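Local coordinates for capsular polysaccharide export system protein KpsC (Thermosulfurimonas dismutans, PDB 6MGB), which is a glycosyltransferase that probably transfers Kdo from its CMP-activated form in beta-2,4 linkage while building the conserved glycolipid of Gram-negative bacterial capsules, at residues F267-W271 / G272-D276; G312-F315 / D316-H320. One frame throughout, in Å; residues are numbered along the deposited sequence.

Interaction 1: F267-W271 / G272-D276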
# COMPACT_ATOMS: atom_id res chain seq x y z
N PHE A 267 3.54 6.01 -3.36
CA PHE A 267 2.78 6.00 -4.60
C PHE A 267 1.83 7.19 -4.69
O PHE A 267 1.49 7.62 -5.80
CB PHE A 267 2.00 4.69 -4.73
CG PHE A 267 0.91 4.51 -3.71
CD1 PHE A 267 -0.39 4.92 -3.97
CD2 PHE A 267 1.18 3.92 -2.48
CE1 PHE A 267 -1.39 4.75 -3.04
CE2 PHE A 267 0.18 3.76 -1.54
CZ PHE A 267 -1.11 4.17 -1.82
N TYR A 268 1.41 7.73 -3.55
CA TYR A 268 0.44 8.81 -3.51
C TYR A 268 1.08 10.19 -3.39
O TYR A 268 0.35 11.19 -3.37
CB TYR A 268 -0.53 8.60 -2.35
CG TYR A 268 0.16 8.41 -1.02
CD1 TYR A 268 0.53 7.14 -0.59
CD2 TYR A 268 0.45 9.49 -0.21
CE1 TYR A 268 1.17 6.96 0.62
CE2 TYR A 268 1.08 9.33 1.00
CZ TYR A 268 1.45 8.06 1.41
OH TYR A 268 2.08 7.88 2.62
N ALA A 269 2.40 10.26 -3.30
CA ALA A 269 3.09 11.54 -3.22
C ALA A 269 3.43 12.06 -4.61
O ALA A 269 3.46 11.31 -5.59
CB ALA A 269 4.37 11.40 -2.39
N GLY A 270 3.66 13.37 -4.69
CA GLY A 270 4.07 14.00 -5.93
C GLY A 270 2.95 14.30 -6.90
O GLY A 270 3.24 14.63 -8.06
N TRP A 271 1.69 14.22 -6.47
CA TRP A 271 0.55 14.51 -7.33
C TRP A 271 -0.15 15.81 -6.94
O TRP A 271 -1.19 16.13 -7.52
CB TRP A 271 -0.44 13.34 -7.29
CG TRP A 271 0.19 12.04 -7.67
CD1 TRP A 271 0.49 11.00 -6.83
CD2 TRP A 271 0.61 11.64 -8.98
NE1 TRP A 271 1.06 9.97 -7.54
CE2 TRP A 271 1.15 10.34 -8.86
CE3 TRP A 271 0.58 12.25 -10.23
CZ2 TRP A 271 1.66 9.64 -9.96
CZ3 TRP A 271 1.08 11.55 -11.32
CH2 TRP A 271 1.61 10.27 -11.17
N GLY A 272 0.40 16.56 -5.99
CA GLY A 272 -0.17 17.82 -5.56
C GLY A 272 -1.06 17.73 -4.33
O GLY A 272 -1.63 18.75 -3.94
N LEU A 273 -1.19 16.55 -3.72
CA LEU A 273 -2.06 16.36 -2.57
C LEU A 273 -1.30 16.28 -1.25
O LEU A 273 -1.93 16.26 -0.19
CB LEU A 273 -2.89 15.09 -2.75
CG LEU A 273 -3.84 15.09 -3.96
CD1 LEU A 273 -4.46 13.72 -4.14
CD2 LEU A 273 -4.92 16.15 -3.80
N THR A 274 0.03 16.24 -1.29
CA THR A 274 0.85 16.04 -0.11
C THR A 274 1.91 17.12 -0.03
O THR A 274 2.24 17.78 -1.02
CB THR A 274 1.53 14.66 -0.13
OG1 THR A 274 2.16 14.46 -1.40
CG2 THR A 274 0.51 13.56 0.12
N ARG A 275 2.46 17.30 1.17
CA ARG A 275 3.62 18.16 1.37
C ARG A 275 4.86 17.28 1.25
O ARG A 275 5.14 16.47 2.14
CB ARG A 275 3.54 18.86 2.72
CG ARG A 275 2.12 19.24 3.10
CD ARG A 275 2.08 20.35 4.13
NE ARG A 275 2.67 21.59 3.62
CZ ARG A 275 2.56 22.77 4.22
NH1 ARG A 275 1.88 22.88 5.36
NH2 ARG A 275 3.13 23.84 3.69
N ASP A 276 5.59 17.44 0.15
CA ASP A 276 6.63 16.49 -0.24
C ASP A 276 8.01 17.05 0.07
O ASP A 276 8.33 18.18 -0.31
CB ASP A 276 6.52 16.17 -1.73
CG ASP A 276 5.25 15.44 -2.08
OD1 ASP A 276 4.70 14.73 -1.21
OD2 ASP A 276 4.79 15.56 -3.24
O HOH W 1 0.46 13.91 -3.86
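Thr274 brings its methyl CG2 up to the edge of the Tyr268 ring, 4.1 Å from CD2 and close to the ring plane. At another part of that edge, in plane, lies CE2 of Phe267, whose own face takes Tyr268 CD1 near its rim. The Trp271 indole meets the Phe267 carbonyl edge-on: NE1 donates to Phe267 O at 3.0 Å, with the oxygen nearly in the ring plane. Across the turn, Asp276 OD2 receives a weak bond from Gly270 N (2.9 Å, 127° at the hydrogen), while OD1 lies 3.5 Å from Ala269 CB. Asp276 OD1 also accepts from Thr274 OG1 at 2.6 Å, on its syn side but out of the carboxylate plane. OG1 stands between the backbone N and the carbonyl carbon (chi1 49°), where water 1 donates to it. That water also joins Tyr268 O, Trp271 N and Leu273 N. With an alanine in place of Asp276, Gly270 N and the Thr274 hydroxyl would probably lose their carboxylate partner. Outside the turn, Tyr268 OH bonds Ser247 O, beside the CMP site; Trp271 packs on helix 107-114, Leu273 reaches helices 248-255 and 289-299, and Thr274 and Asp276 touch strand 259-262.

Interaction 2: G312-F315 / D316-H320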
# COMPACT_ATOMS: atom_id res chain seq x y z
N GLY A 312 -13.82 -10.35 -9.18
CA GLY A 312 -14.82 -9.39 -8.77
C GLY A 312 -14.32 -7.96 -8.79
O GLY A 312 -13.41 -7.63 -9.56
N ASN A 313 -14.89 -7.11 -7.94
CA ASN A 313 -14.53 -5.70 -7.88
C ASN A 313 -14.42 -5.28 -6.42
O ASN A 313 -14.67 -6.07 -5.51
CB ASN A 313 -15.55 -4.84 -8.64
CG ASN A 313 -16.96 -5.02 -8.14
OD1 ASN A 313 -17.21 -5.07 -6.93
ND2 ASN A 313 -17.91 -5.15 -9.06
N ILE A 314 -14.06 -4.01 -6.21
CA ILE A 314 -13.80 -3.52 -4.86
C ILE A 314 -15.04 -3.67 -3.98
O ILE A 314 -14.92 -3.89 -2.77
CB ILE A 314 -13.32 -2.06 -4.91
CG1 ILE A 314 -12.84 -1.61 -3.53
CG2 ILE A 314 -14.42 -1.15 -5.43
CD1 ILE A 314 -12.22 -0.23 -3.50
N PHE A 315 -16.23 -3.54 -4.56
CA PHE A 315 -17.45 -3.61 -3.77
C PHE A 315 -17.71 -5.01 -3.23
O PHE A 315 -18.34 -5.16 -2.18
CB PHE A 315 -18.63 -3.12 -4.61
CG PHE A 315 -18.53 -1.68 -5.01
CD1 PHE A 315 -18.85 -0.67 -4.11
CD2 PHE A 315 -18.11 -1.32 -6.28
CE1 PHE A 315 -18.76 0.66 -4.47
CE2 PHE A 315 -18.01 0.01 -6.64
CZ PHE A 315 -18.34 1.00 -5.73
N ASP A 316 -17.22 -6.04 -3.92
CA ASP A 316 -17.34 -7.40 -3.39
C ASP A 316 -16.52 -7.55 -2.12
O ASP A 316 -16.96 -8.19 -1.15
CB ASP A 316 -16.90 -8.41 -4.44
CG ASP A 316 -17.75 -8.38 -5.69
OD1 ASP A 316 -18.98 -8.21 -5.56
OD2 ASP A 316 -17.19 -8.52 -6.79
N VAL A 317 -15.32 -6.97 -2.10
CA VAL A 317 -14.47 -7.08 -0.91
C VAL A 317 -14.99 -6.19 0.20
O VAL A 317 -14.98 -6.58 1.38
CB VAL A 317 -13.01 -6.75 -1.29
CG1 VAL A 317 -12.17 -6.49 -0.04
CG2 VAL A 317 -12.41 -7.89 -2.10
N ILE A 318 -15.46 -4.98 -0.13
CA ILE A 318 -16.04 -4.11 0.88
C ILE A 318 -17.18 -4.81 1.59
O ILE A 318 -17.21 -4.91 2.82
CB ILE A 318 -16.49 -2.77 0.26
CG1 ILE A 318 -15.27 -1.97 -0.19
CG2 ILE A 318 -17.32 -1.96 1.25
CD1 ILE A 318 -15.60 -0.68 -0.92
N ASN A 319 -18.15 -5.32 0.82
CA ASN A 319 -19.28 -6.03 1.43
C ASN A 319 -18.81 -7.19 2.29
O ASN A 319 -19.43 -7.49 3.31
CB ASN A 319 -20.23 -6.52 0.34
CG ASN A 319 -21.14 -5.43 -0.18
OD1 ASN A 319 -21.37 -4.42 0.50
ND2 ASN A 319 -21.67 -5.62 -1.38
N HIS A 320 -17.72 -7.85 1.90
CA HIS A 320 -17.18 -8.94 2.71
C HIS A 320 -16.55 -8.41 4.00
O HIS A 320 -16.71 -9.01 5.07
CB HIS A 320 -16.15 -9.73 1.91
CG HIS A 320 -15.55 -10.88 2.66
ND1 HIS A 320 -14.28 -10.83 3.19
CD2 HIS A 320 -16.05 -12.10 2.97
CE1 HIS A 320 -14.01 -11.98 3.79
NE2 HIS A 320 -15.07 -12.76 3.67
O HOH W 2 -20.39 -6.12 -7.18
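Asn313 and Asp316 grip each other through reciprocal side-chain-to-backbone bonds. Asn313 N donates to Asp316 OD2 at 2.9 Å, a fairly straight bond (156° at the hydrogen) that reaches the oxygen from above the carboxylate plane. In return Asp316 N points to Asn313 OD1 at 3.2 Å, almost in line with the amide C=O. Asn313 OD1 also takes a weak bond from Phe315 N at 3.0 Å, so one side-chain oxygen serves two amides of the first helical turn. Asn313 can do this because chi1 of 56° places CG between its backbone N and carbonyl carbon, folding the amide back over the helix start. The two side chains cross at about a right angle, yet their amide and carboxylate planes are only 15° apart. Water 2 spans them, accepting from Asn313 ND2 and donating to Asp316 OD1.

One layer out, Asn313 OD1 also lies at the edge of the Phe315 ring, in plane, and Ile314 CG2 covers part of one ring face. Regular helical bonds take over from there: Ile318 N to Ile314 O at 2.9 Å and Asn319 N to Phe315 O at 3.0 Å. Ile314 CG1 packs against Ile318 CD1 (3.9 Å). Phe315 and Ile318 face helix 120-135, while Ile314 and Val317 rest on Tyr303 of strand 302-305. With Asn313 as N-cap, this is a capping box opening helix 314-322 after strand 310-312.

Overall arrangement
Interaction 1 comes first along the chain and closes before interaction 2 opens; their centres lie 27 Å apart and their nearest atoms about 12 Å, with no touch. They border different sheets. The turn 267-276 leads into strand 275-276, an outermost strand of the parallel six-stranded sheet, whereas 312-320 follows strand 310-312 at one border of the mixed seven-stranded sheet. Two such sheets, with CMP bound nearby, suit the GT-B clan assigned to the family. The nucleotide is about 7 Å from the Tyr268 side chain but about 13 Å from that of Val317, so interaction 1 is the nearer neighbour of the site.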